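Local structure of regulator of nonsense transcripts 2 (4CEM) at residues H23-L28 with S225-P230; K60-I65 with V107-L112; A91-A96 with P122-V127; L156-I161 with D201-L206; K241-S246 with Q298-L303. The protein acts in nonsense-mediated mRNA decay, and its first MIF4G domain probably serves as a helical scaffold for partners. All blocks are in the same frame, centred on the assembly; numbering follows the deposited sequence.

Contact 1 (H23-L28 with S225-P230)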
# COMPACT_ATOMS: atom_id res chain seq x y z
N HIS A 23 -5.46 16.28 4.76
CA HIS A 23 -4.75 17.48 5.18
C HIS A 23 -3.27 17.26 5.29
O HIS A 23 -2.50 18.12 4.90
CB HIS A 23 -5.31 18.01 6.49
CG HIS A 23 -6.66 18.67 6.36
ND1 HIS A 23 -6.95 19.54 5.37
CD2 HIS A 23 -7.81 18.57 7.14
CE1 HIS A 23 -8.22 19.97 5.51
NE2 HIS A 23 -8.74 19.37 6.60
N LEU A 24 -2.87 16.10 5.81
CA LEU A 24 -1.44 15.80 5.96
C LEU A 24 -0.72 15.72 4.61
O LEU A 24 0.34 16.32 4.41
CB LEU A 24 -1.23 14.48 6.72
CG LEU A 24 0.23 14.07 6.94
CD1 LEU A 24 1.00 15.22 7.58
CD2 LEU A 24 0.31 12.80 7.78
N ARG A 25 -1.31 14.96 3.69
CA ARG A 25 -0.76 14.80 2.36
C ARG A 25 -0.57 16.14 1.64
O ARG A 25 0.44 16.36 0.97
CB ARG A 25 -1.67 13.89 1.53
CG ARG A 25 -1.60 12.43 1.92
CD ARG A 25 -2.53 11.59 1.06
NE ARG A 25 -2.48 10.18 1.44
CZ ARG A 25 -3.22 9.22 0.89
NH1 ARG A 25 -4.08 9.49 -0.07
NH2 ARG A 25 -3.09 7.97 1.32
N LYS A 26 -1.57 17.01 1.78
CA LYS A 26 -1.59 18.32 1.14
C LYS A 26 -0.48 19.20 1.69
O LYS A 26 0.14 19.97 0.97
CB LYS A 26 -2.94 18.98 1.41
CG LYS A 26 -3.40 19.96 0.35
CD LYS A 26 -3.98 19.25 -0.86
CE LYS A 26 -4.62 20.23 -1.81
NZ LYS A 26 -5.63 21.07 -1.12
N GLU A 27 -0.25 19.06 2.99
CA GLU A 27 0.74 19.85 3.71
C GLU A 27 2.15 19.37 3.35
O GLU A 27 3.01 20.17 2.99
CB GLU A 27 0.47 19.71 5.21
CG GLU A 27 1.14 20.74 6.10
CD GLU A 27 1.31 20.26 7.55
OE1 GLU A 27 0.57 19.36 7.99
OE2 GLU A 27 2.20 20.81 8.25
N LEU A 28 2.38 18.06 3.43
CA LEU A 28 3.65 17.45 3.06
C LEU A 28 4.02 17.64 1.59
O LEU A 28 5.18 17.93 1.29
CB LEU A 28 3.62 15.95 3.38
CG LEU A 28 3.93 15.61 4.84
CD1 LEU A 28 3.95 14.10 5.03
CD2 LEU A 28 5.24 16.24 5.27
N SER A 225 -10.50 14.90 -4.38
CA SER A 225 -9.27 14.43 -5.04
C SER A 225 -8.64 15.60 -5.78
O SER A 225 -9.19 16.07 -6.77
CB SER A 225 -9.57 13.30 -6.03
OG SER A 225 -8.42 13.03 -6.82
N GLU A 226 -7.49 16.06 -5.30
CA GLU A 226 -6.82 17.23 -5.87
C GLU A 226 -5.31 17.06 -6.08
O GLU A 226 -4.61 18.03 -6.37
CB GLU A 226 -7.00 18.44 -4.95
CG GLU A 226 -8.43 18.73 -4.55
CD GLU A 226 -8.54 20.02 -3.76
OE1 GLU A 226 -7.68 20.24 -2.87
OE2 GLU A 226 -9.49 20.80 -4.05
N ILE A 227 -4.80 15.84 -5.92
CA ILE A 227 -3.36 15.64 -5.91
C ILE A 227 -2.91 15.10 -7.27
O ILE A 227 -2.19 15.78 -7.99
CB ILE A 227 -2.93 14.72 -4.76
CG1 ILE A 227 -3.16 15.45 -3.43
CG2 ILE A 227 -1.48 14.31 -4.91
CD1 ILE A 227 -2.96 14.60 -2.20
N ILE A 228 -3.36 13.90 -7.61
CA ILE A 228 -3.11 13.31 -8.92
C ILE A 228 -4.31 13.57 -9.82
O ILE A 228 -5.44 13.23 -9.48
CB ILE A 228 -2.85 11.79 -8.83
CG1 ILE A 228 -1.73 11.49 -7.82
CG2 ILE A 228 -2.50 11.22 -10.20
CD1 ILE A 228 -0.45 12.26 -8.07
N SER A 229 -4.04 14.16 -10.99
CA SER A 229 -5.09 14.50 -11.95
C SER A 229 -5.85 13.27 -12.43
O SER A 229 -5.29 12.18 -12.48
CB SER A 229 -4.48 15.18 -13.17
OG SER A 229 -3.91 14.21 -14.03
N PRO A 230 -7.13 13.44 -12.80
CA PRO A 230 -7.94 12.30 -13.26
C PRO A 230 -7.35 11.50 -14.43
O PRO A 230 -7.58 10.30 -14.51
CB PRO A 230 -9.27 12.95 -13.66
CG PRO A 230 -9.33 14.23 -12.89
CD PRO A 230 -7.91 14.69 -12.73
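Lys26 and Glu226 cross obliquely and meet at their charged ends between the long N-terminal helix 6-33 and the loop that leads into helix 230-259, while on the buried side Arg25 rests on Ile227. The pairing packs the N-terminal helix against the all-helical MIF4G fold, a stack of HEAT-like helices. The charged ends form a salt bridge of 2.8 Å from Lys26 NZ to Glu226 OE1. The ammonium comes in nearly along the C-O axis of that oxygen, and OE2 lies farther from it. Lys26 gets there by leaving the helix with CG anti to the backbone N (chi1 -152°) and then bending at chi2 and chi4, whereas Glu226 simply runs extended beyond CG. Both residues are exposed, and the ion pair sits at the solvent side of the contact.

The inner half is apolar. Ile227 turns toward the helix and lays its CD1 methyl against the base of the arginine chain, 4.0 Å from Arg25 CB; Ile158 of helix 143-158 touches both side chains. From CG to NE the arginine is straight, which carries its guanidinium past the isoleucine to salt bridges with Asp201, Asp202 and Glu155 and a hydrogen bond to the carbonyl of His198. One residue thus lends its aliphatic part to the loop and its charge to the helices behind. Farther along, Ser229 stands at the N-cap of helix 230-259, its OG making a weak hydrogen bond to Lys232 N.

Contact 2 (K60-I65 with V107-L112)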
# COMPACT_ATOMS: atom_id res chain seq x y z
N LYS A 60 21.97 3.17 10.93
CA LYS A 60 21.57 1.86 11.43
C LYS A 60 20.19 1.92 12.06
O LYS A 60 19.38 1.02 11.85
CB LYS A 60 22.59 1.33 12.44
CG LYS A 60 22.45 -0.16 12.70
CD LYS A 60 23.49 -0.64 13.69
CE LYS A 60 23.29 -2.11 14.03
NZ LYS A 60 24.28 -2.57 15.04
N LYS A 61 19.91 2.97 12.83
CA LYS A 61 18.59 3.16 13.43
C LYS A 61 17.50 3.25 12.38
O LYS A 61 16.39 2.77 12.59
CB LYS A 61 18.56 4.42 14.30
CG LYS A 61 18.97 4.17 15.73
CD LYS A 61 19.51 5.43 16.38
CE LYS A 61 20.04 5.14 17.78
NZ LYS A 61 21.44 5.63 17.95
N LEU A 62 17.83 3.83 11.23
CA LEU A 62 16.89 3.92 10.12
C LEU A 62 16.42 2.56 9.58
O LEU A 62 15.48 2.49 8.77
CB LEU A 62 17.48 4.74 8.97
CG LEU A 62 17.52 6.26 9.16
CD1 LEU A 62 18.34 6.95 8.07
CD2 LEU A 62 16.09 6.81 9.20
N LYS A 63 17.06 1.47 9.99
CA LYS A 63 16.63 0.14 9.55
C LYS A 63 15.41 -0.34 10.29
O LYS A 63 14.71 -1.21 9.79
CB LYS A 63 17.77 -0.87 9.67
CG LYS A 63 18.91 -0.56 8.71
CD LYS A 63 19.99 -1.63 8.69
CE LYS A 63 20.72 -1.63 7.34
NZ LYS A 63 22.18 -1.89 7.48
N THR A 64 15.13 0.23 11.46
CA THR A 64 13.98 -0.16 12.27
C THR A 64 13.13 1.06 12.63
O THR A 64 12.92 1.38 13.80
CB THR A 64 14.45 -0.83 13.57
OG1 THR A 64 15.35 0.05 14.27
CG2 THR A 64 15.16 -2.15 13.27
N ILE A 65 12.65 1.76 11.60
CA ILE A 65 11.89 2.99 11.82
C ILE A 65 10.56 2.65 12.47
O ILE A 65 9.87 1.73 12.06
CB ILE A 65 11.64 3.77 10.52
CG1 ILE A 65 12.96 4.35 10.00
CG2 ILE A 65 10.64 4.89 10.75
CD1 ILE A 65 12.86 4.93 8.60
N VAL A 107 7.81 8.15 6.14
CA VAL A 107 7.56 9.19 5.14
C VAL A 107 7.96 10.54 5.71
O VAL A 107 8.53 11.38 5.00
CB VAL A 107 6.07 9.21 4.69
CG1 VAL A 107 5.78 10.41 3.80
CG2 VAL A 107 5.71 7.92 3.96
N HIS A 108 7.68 10.75 7.00
CA HIS A 108 8.11 11.98 7.67
C HIS A 108 9.60 12.13 7.62
O HIS A 108 10.10 13.21 7.33
CB HIS A 108 7.60 12.02 9.12
CG HIS A 108 8.30 13.04 10.00
ND1 HIS A 108 7.99 14.35 9.99
CD2 HIS A 108 9.31 12.88 10.95
CE1 HIS A 108 8.76 15.00 10.87
NE2 HIS A 108 9.57 14.10 11.46
N LEU A 109 10.33 11.05 7.91
CA LEU A 109 11.80 11.09 7.89
C LEU A 109 12.29 11.27 6.47
O LEU A 109 13.24 12.01 6.25
CB LEU A 109 12.42 9.83 8.50
CG LEU A 109 12.30 9.71 10.03
CD1 LEU A 109 12.80 8.36 10.53
CD2 LEU A 109 12.99 10.87 10.74
N CYS A 110 11.64 10.62 5.51
CA CYS A 110 11.99 10.80 4.11
C CYS A 110 11.83 12.27 3.66
O CYS A 110 12.59 12.75 2.81
CB CYS A 110 11.19 9.87 3.20
SG CYS A 110 11.65 8.12 3.29
N SER A 111 10.86 12.97 4.24
CA SER A 111 10.62 14.38 3.91
C SER A 111 11.67 15.30 4.50
O SER A 111 12.04 16.30 3.88
CB SER A 111 9.23 14.83 4.37
OG SER A 111 8.22 14.05 3.76
N LEU A 112 12.17 14.98 5.69
CA LEU A 112 13.25 15.79 6.27
C LEU A 112 14.53 15.62 5.45
O LEU A 112 15.25 16.59 5.21
CB LEU A 112 13.48 15.43 7.74
CG LEU A 112 12.35 15.66 8.74
CD1 LEU A 112 12.76 15.11 10.10
CD2 LEU A 112 11.99 17.13 8.85
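Leu62 and Ile65 meet Leu109 with no flat group between them; the one ring in the two segments, the imidazole of His108, lies to the side, with Leu112 CG 4.1 Å above one face and displaced toward the rim. Its NE2 is hydrogen-bonded to Ser74 OG, which ties the imidazole to helix 70-79. The contact itself belongs to the HEAT-like helical stack of the MIF4G domain and joins segment 60-65 to the middle of helix 103-116.

All of the touching across it is aliphatic, and it converges on a single methyl. Leu109 CD1 receives Leu62 CD2 at 3.9 Å, the two leucines being inclined to each other. The same methyl meets Ile65 CD1, also at 3.9 Å, but here the side chains approach tip to tip. Ile65 CG1 and CG2 lie scarcely farther from Leu109 CD1, so the isoleucine presents both of its branches to the leucine. In Leu109 the CG is anti to the carbonyl carbon (chi1 -72°), and its CD1 is brought up against both partners at once. All three residues are buried. Leu73 of helix 70-79 also touches Leu109, Leu98 touches Ile65, and Ala89 and Ser92 of helix 86-95 lie against Leu62, so that several helices share this apolar patch.

Elsewhere on helix 103-116 Ser111 OG, also hydrogen-bonded to Asn32 ND2 of helix 6-33, donates to Val107 O over 3.0 Å; that carbonyl also accepts from Ser111 N, the two donors arriving from opposite faces of its plane.

Contact 3 (A91-A96 with P122-V127)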
# COMPACT_ATOMS: atom_id res chain seq x y z
N ALA A 91 19.41 3.06 1.68
CA ALA A 91 19.40 1.59 1.73
C ALA A 91 18.71 1.06 2.99
O ALA A 91 17.90 0.14 2.91
CB ALA A 91 20.82 1.04 1.64
N SER A 92 19.02 1.65 4.14
CA SER A 92 18.34 1.30 5.40
C SER A 92 16.83 1.49 5.27
O SER A 92 16.05 0.61 5.62
CB SER A 92 18.87 2.16 6.55
OG SER A 92 20.25 1.92 6.78
N ILE A 93 16.43 2.64 4.75
CA ILE A 93 15.01 2.99 4.57
C ILE A 93 14.28 1.98 3.67
O ILE A 93 13.18 1.55 3.99
CB ILE A 93 14.85 4.42 4.00
CG1 ILE A 93 15.26 5.46 5.06
CG2 ILE A 93 13.43 4.68 3.54
CD1 ILE A 93 15.48 6.85 4.50
N VAL A 94 14.89 1.60 2.55
CA VAL A 94 14.23 0.66 1.64
C VAL A 94 14.12 -0.76 2.21
O VAL A 94 13.12 -1.44 2.00
CB VAL A 94 14.93 0.61 0.27
CG1 VAL A 94 14.28 -0.44 -0.63
CG2 VAL A 94 14.88 1.98 -0.39
N GLU A 95 15.13 -1.20 2.96
CA GLU A 95 15.15 -2.55 3.52
C GLU A 95 14.31 -2.67 4.80
O GLU A 95 13.75 -3.73 5.07
CB GLU A 95 16.58 -2.99 3.80
CG GLU A 95 17.44 -3.15 2.54
CD GLU A 95 18.93 -2.88 2.76
OE1 GLU A 95 19.33 -2.52 3.90
OE2 GLU A 95 19.70 -3.01 1.78
N ALA A 96 14.24 -1.60 5.58
CA ALA A 96 13.52 -1.61 6.85
C ALA A 96 12.13 -2.25 6.75
O ALA A 96 11.39 -2.00 5.80
CB ALA A 96 13.39 -0.19 7.39
N PRO A 122 16.55 11.15 -5.89
CA PRO A 122 17.13 10.30 -6.95
C PRO A 122 17.71 8.98 -6.44
O PRO A 122 17.47 7.93 -7.04
CB PRO A 122 18.24 11.18 -7.53
CG PRO A 122 17.84 12.58 -7.20
CD PRO A 122 17.18 12.48 -5.86
N SER A 123 18.44 9.02 -5.33
CA SER A 123 18.94 7.80 -4.68
C SER A 123 17.81 6.89 -4.21
O SER A 123 17.84 5.68 -4.48
CB SER A 123 19.83 8.14 -3.49
OG SER A 123 20.68 9.23 -3.82
N LEU A 124 16.82 7.45 -3.52
CA LEU A 124 15.68 6.66 -3.02
C LEU A 124 14.98 5.96 -4.18
O LEU A 124 14.76 4.75 -4.14
CB LEU A 124 14.68 7.55 -2.26
CG LEU A 124 13.56 6.83 -1.50
CD1 LEU A 124 14.12 6.05 -0.33
CD2 LEU A 124 12.48 7.80 -1.03
N LEU A 125 14.65 6.73 -5.21
CA LEU A 125 14.02 6.18 -6.40
C LEU A 125 14.88 5.07 -6.97
O LEU A 125 14.41 3.95 -7.14
CB LEU A 125 13.84 7.27 -7.46
CG LEU A 125 13.30 6.84 -8.82
CD1 LEU A 125 11.91 6.24 -8.67
CD2 LEU A 125 13.29 8.03 -9.78
N GLN A 126 16.14 5.39 -7.24
CA GLN A 126 17.03 4.44 -7.91
C GLN A 126 17.16 3.14 -7.11
O GLN A 126 17.06 2.05 -7.68
CB GLN A 126 18.40 5.09 -8.17
CG GLN A 126 19.36 4.25 -8.99
CD GLN A 126 20.49 3.65 -8.16
OE1 GLN A 126 20.79 2.37 -8.41
NE2 GLN A 126 21.09 4.33 -7.32
N VAL A 127 17.29 3.26 -5.80
CA VAL A 127 17.42 2.09 -4.93
C VAL A 127 16.13 1.27 -4.82
O VAL A 127 16.20 0.05 -4.63
CB VAL A 127 17.91 2.47 -3.52
CG1 VAL A 127 18.07 1.23 -2.65
CG2 VAL A 127 19.23 3.22 -3.61
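Val94 is the side chain that fills the tight part of this contact, where its CG2 methyl is wedged between two residues of the next helix but one. It lies 4.0 Å from Val127 CG1 and 4.1 Å from Leu124 CD1, so the valine touches both residues through one branch. CG2 stands anti to the carbonyl carbon, while Val127 offers the methyl that is anti to its backbone N (chi1 -179°). Ile93 adds a second approach to the same leucine methyl: its CG2 comes to 4.2 Å from Leu124 CD1, the two side chains crossing at about a right angle. On the inner side Phe152 and Leu156 of helix 143-158 close over Ile93 and Leu124 respectively.

Helices 86-95 and 120-137 enclose helix 103-116 in sequence and run in the same general sense, with local axes 44° apart and 9.9 Å at closest approach, as befits the layered HEAT-like fold of MIF4G domains.

Toward solvent the fit slackens. Ala91 CB gets no nearer than 5.1 Å to Val127 CG1, and Val127 itself is partly exposed.

Contact 4 (L156-I161 with D201-L206)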
# COMPACT_ATOMS: atom_id res chain seq x y z
N LEU A 156 5.14 8.21 -0.95
CA LEU A 156 6.29 8.99 -1.38
C LEU A 156 6.00 9.76 -2.67
O LEU A 156 6.56 10.84 -2.89
CB LEU A 156 7.52 8.10 -1.57
CG LEU A 156 8.19 7.59 -0.30
CD1 LEU A 156 9.19 6.50 -0.65
CD2 LEU A 156 8.87 8.73 0.43
N THR A 157 5.14 9.21 -3.51
CA THR A 157 4.71 9.92 -4.70
C THR A 157 3.68 10.99 -4.30
O THR A 157 3.85 12.17 -4.60
CB THR A 157 4.14 8.96 -5.76
OG1 THR A 157 5.03 7.84 -5.91
CG2 THR A 157 3.97 9.66 -7.09
N ILE A 158 2.63 10.60 -3.59
CA ILE A 158 1.56 11.53 -3.21
C ILE A 158 2.12 12.74 -2.49
O ILE A 158 1.69 13.88 -2.72
CB ILE A 158 0.53 10.89 -2.26
CG1 ILE A 158 -0.22 9.76 -2.96
CG2 ILE A 158 -0.46 11.94 -1.79
CD1 ILE A 158 -1.03 8.92 -2.02
N VAL A 159 3.10 12.49 -1.65
CA VAL A 159 3.73 13.51 -0.81
C VAL A 159 4.79 14.32 -1.57
O VAL A 159 5.41 15.21 -1.02
CB VAL A 159 4.28 12.81 0.46
CG1 VAL A 159 5.69 13.23 0.82
CG2 VAL A 159 3.28 12.96 1.60
N GLY A 160 4.99 14.01 -2.86
CA GLY A 160 5.84 14.83 -3.73
C GLY A 160 7.35 14.67 -3.60
O GLY A 160 8.10 15.46 -4.17
N ILE A 161 7.80 13.66 -2.86
CA ILE A 161 9.22 13.32 -2.80
C ILE A 161 9.65 12.79 -4.17
O ILE A 161 10.69 13.19 -4.70
CB ILE A 161 9.52 12.31 -1.68
CG1 ILE A 161 9.34 12.99 -0.32
CG2 ILE A 161 10.94 11.77 -1.80
CD1 ILE A 161 9.28 12.05 0.86
N ASP A 201 -7.59 6.47 -3.17
CA ASP A 201 -8.29 7.74 -3.33
C ASP A 201 -7.49 8.65 -4.25
O ASP A 201 -7.99 9.09 -5.28
CB ASP A 201 -8.62 8.42 -1.97
CG ASP A 201 -7.47 8.33 -0.94
OD1 ASP A 201 -6.30 8.02 -1.30
OD2 ASP A 201 -7.76 8.59 0.26
N ASP A 202 -6.24 8.89 -3.91
CA ASP A 202 -5.40 9.83 -4.64
C ASP A 202 -4.72 9.24 -5.88
O ASP A 202 -4.58 9.93 -6.89
CB ASP A 202 -4.36 10.44 -3.71
CG ASP A 202 -4.94 11.51 -2.81
OD1 ASP A 202 -5.66 12.38 -3.33
OD2 ASP A 202 -4.67 11.50 -1.60
N ILE A 203 -4.30 7.98 -5.82
CA ILE A 203 -3.59 7.40 -6.96
C ILE A 203 -4.52 6.82 -8.03
O ILE A 203 -4.27 7.00 -9.22
CB ILE A 203 -2.54 6.37 -6.51
CG1 ILE A 203 -1.34 7.09 -5.90
CG2 ILE A 203 -2.06 5.51 -7.68
CD1 ILE A 203 -0.55 6.24 -4.94
N ALA A 204 -5.58 6.14 -7.62
CA ALA A 204 -6.52 5.51 -8.57
C ALA A 204 -7.82 6.29 -8.77
O ALA A 204 -8.66 5.89 -9.58
CB ALA A 204 -6.84 4.09 -8.13
N GLY A 205 -8.00 7.38 -8.04
CA GLY A 205 -9.27 8.11 -8.05
C GLY A 205 -10.42 7.36 -7.40
O GLY A 205 -11.58 7.64 -7.67
N LEU A 206 -10.13 6.41 -6.52
CA LEU A 206 -11.19 5.62 -5.91
C LEU A 206 -12.11 6.47 -5.05
O LEU A 206 -11.68 7.38 -4.36
CB LEU A 206 -10.60 4.51 -5.04
CG LEU A 206 -9.81 3.40 -5.73
CD1 LEU A 206 -9.71 2.22 -4.78
CD2 LEU A 206 -10.41 2.95 -7.06
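Ile158 and Asp202 bring their CA atoms to 7.3 Å where two helices of the HEAT-like MIF4G stack run out together: helix 143-158 ends in a Schellman motif at Gly160, whose positive phi of 79° turns the chain, and helix 189-204 is kinked and weakly bonded in its last turn. In the Schellman turn Gly160 N bonds to Thr157 O, and Ile161 N reaches back weakly to Leu156 O.

Between these ends Ile158 does nearly all the touching. Its CG1 is anti to the carbonyl carbon (chi1 -65°), and the CG1-CD1 arm thereby extends toward the second segment. The CD1 methyl meets two neighbours, Ile203 CD1 at 4.0 Å and Asp202 CB at 4.0 Å. Against Ile203 the two arms lie slantwise with CG1 near CG1, whereas Asp202 is crossed at about a right angle and gives only its methylene, its carboxylate being engaged by Arg25. An alanine at Ile158 is likely to leave a gap between the helix ends, with Ile203 CD1 and Asp202 CB without their partner on helix 143-158.

Ile203 also meets Phe236 of helix 230-259. Asp201 supplies an acceptor where the kink leaves the amide of Asp202 without its bond to the preceding turn: while its OD2 is held by Arg21 of helix 6-33, Asp202 N donates to Asp201 OD1 at 2.8 Å, on the anti side of the carboxylate and 27° out of its plane.

Contact 5 (K241-S246 with Q298-L303)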
# COMPACT_ATOMS: atom_id res chain seq x y z
N LYS A 241 -9.73 -2.55 -11.88
CA LYS A 241 -10.97 -3.19 -12.36
C LYS A 241 -10.67 -4.49 -13.07
O LYS A 241 -11.36 -5.49 -12.88
CB LYS A 241 -11.74 -2.25 -13.30
CG LYS A 241 -12.91 -1.54 -12.62
CD LYS A 241 -13.01 -0.07 -12.99
CE LYS A 241 -14.08 0.63 -12.15
NZ LYS A 241 -14.03 2.11 -12.33
N GLU A 242 -9.63 -4.46 -13.89
CA GLU A 242 -9.16 -5.63 -14.61
C GLU A 242 -8.72 -6.72 -13.63
O GLU A 242 -9.01 -7.90 -13.83
CB GLU A 242 -8.00 -5.21 -15.49
CG GLU A 242 -7.58 -6.22 -16.53
CD GLU A 242 -6.30 -5.78 -17.21
OE1 GLU A 242 -6.17 -4.57 -17.49
OE2 GLU A 242 -5.42 -6.64 -17.43
N TYR A 243 -8.03 -6.33 -12.56
CA TYR A 243 -7.70 -7.26 -11.48
C TYR A 243 -8.98 -7.77 -10.85
O TYR A 243 -9.14 -8.97 -10.64
CB TYR A 243 -6.85 -6.60 -10.41
CG TYR A 243 -6.40 -7.54 -9.31
CD1 TYR A 243 -5.20 -8.24 -9.42
CD2 TYR A 243 -7.17 -7.74 -8.17
CE1 TYR A 243 -4.78 -9.10 -8.42
CE2 TYR A 243 -6.76 -8.60 -7.17
CZ TYR A 243 -5.56 -9.28 -7.29
OH TYR A 243 -5.15 -10.14 -6.30
N PHE A 244 -9.87 -6.85 -10.54
CA PHE A 244 -11.13 -7.19 -9.91
C PHE A 244 -11.93 -8.16 -10.76
O PHE A 244 -12.54 -9.10 -10.24
CB PHE A 244 -11.96 -5.94 -9.64
CG PHE A 244 -13.32 -6.24 -9.10
CD1 PHE A 244 -13.47 -6.68 -7.80
CD2 PHE A 244 -14.45 -6.14 -9.91
CE1 PHE A 244 -14.72 -6.98 -7.29
CE2 PHE A 244 -15.70 -6.45 -9.41
CZ PHE A 244 -15.84 -6.87 -8.09
N THR A 245 -11.95 -7.91 -12.07
CA THR A 245 -12.55 -8.83 -13.03
C THR A 245 -11.95 -10.24 -12.91
O THR A 245 -12.66 -11.23 -12.70
CB THR A 245 -12.33 -8.31 -14.46
OG1 THR A 245 -13.08 -7.10 -14.64
CG2 THR A 245 -12.77 -9.35 -15.49
N SER A 246 -10.63 -10.31 -13.02
CA SER A 246 -9.89 -11.54 -12.83
C SER A 246 -10.28 -12.23 -11.52
O SER A 246 -10.51 -13.43 -11.48
CB SER A 246 -8.39 -11.27 -12.89
OG SER A 246 -7.67 -12.19 -12.09
N GLN A 298 -15.58 -9.05 -1.74
CA GLN A 298 -16.53 -8.07 -1.22
C GLN A 298 -15.80 -6.80 -0.82
O GLN A 298 -16.23 -5.69 -1.14
CB GLN A 298 -17.28 -8.63 -0.02
CG GLN A 298 -18.21 -9.79 -0.33
CD GLN A 298 -18.66 -10.53 0.92
OE1 GLN A 298 -17.86 -10.83 1.81
NE2 GLN A 298 -19.95 -10.81 1.00
N SER A 299 -14.69 -6.99 -0.12
CA SER A 299 -13.89 -5.90 0.37
C SER A 299 -13.43 -4.98 -0.77
O SER A 299 -13.47 -3.76 -0.63
CB SER A 299 -12.69 -6.46 1.13
OG SER A 299 -11.99 -5.43 1.80
N LEU A 300 -13.02 -5.57 -1.89
CA LEU A 300 -12.47 -4.83 -3.02
C LEU A 300 -13.54 -4.28 -3.96
O LEU A 300 -13.35 -3.26 -4.63
CB LEU A 300 -11.49 -5.72 -3.81
CG LEU A 300 -10.74 -5.07 -4.98
CD1 LEU A 300 -9.92 -3.90 -4.49
CD2 LEU A 300 -9.86 -6.09 -5.69
N ALA A 301 -14.67 -4.98 -4.05
CA ALA A 301 -15.81 -4.50 -4.83
C ALA A 301 -16.28 -3.16 -4.28
O ALA A 301 -16.64 -2.25 -5.02
CB ALA A 301 -16.94 -5.52 -4.78
N ASP A 302 -16.28 -3.06 -2.96
CA ASP A 302 -16.66 -1.83 -2.29
C ASP A 302 -15.70 -0.70 -2.65
O ASP A 302 -16.13 0.36 -3.13
CB ASP A 302 -16.68 -2.03 -0.79
CG ASP A 302 -17.07 -0.77 -0.07
OD1 ASP A 302 -16.23 0.15 -0.01
OD2 ASP A 302 -18.22 -0.71 0.41
N LEU A 303 -14.41 -0.92 -2.39
CA LEU A 303 -13.38 0.07 -2.68
C LEU A 303 -13.49 0.54 -4.14
O LEU A 303 -13.38 1.73 -4.43
CB LEU A 303 -11.99 -0.51 -2.38
CG LEU A 303 -11.60 -0.67 -0.89
CD1 LEU A 303 -10.71 -1.88 -0.66
CD2 LEU A 303 -10.94 0.58 -0.33
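Helices 230-259 and 283-303 of the MIF4G domain pack antiparallel here, their local axes 10.8 Å apart at closest and 150° apart in direction, with Phe244 and Leu300 facing each other. Leu300 CD2 reaches to the edges of two rings, lying near the plane of each. It is 4.0 Å from Tyr243 CD2 and 4.2 Å from Phe244 CD1, and the leucine runs at about a right angle to the tyrosine side chain. Phe244, with CG anti to its backbone N (chi1 175°), swings its ring across to the partner helix, where CE1 and CZ both lie 3.7 Å from Ala301 CB. Replacing Phe244 by a serine would probably uncover Ala301 CB and leave Leu300 CD2 with contact to only one ring.

Tyr243 also packs on Val189 and Val192 of helix 189-204, and its ring meets His186 edge-to-face. On the outer side of helix 230-259, Thr245 OG1 bonds back to Lys241 O at 2.9 Å from above the carbonyl plane. Aromatic side chains on one helix, set against leucine and alanine on an antiparallel neighbour, build up the apolar interior of this HEAT-like, all-helical fold.

Overall arrangement
Contacts 2, 3, 4 and 5 are buried, whereas contact 1 is partly exposed and adds a surface ion pair to its apolar half. Contacts 2 and 3 are purely aliphatic, contact 4 is aliphatic with an aspartate methylene, and contact 5 sets aromatic rings against aliphatic side chains. Contacts 2 and 3 lie about 11 Å apart between centres, interleave along the chain and share one side of the domain. Contacts 1 and 4 are closer still, about 7 Å, and are joined by salt bridges. Contact 4 lies between the others: Leu156 touches Leu124 of contact 3, and Leu206 meets the backbone of Leu303 in contact 5, which sits opposite contacts 2 and 3.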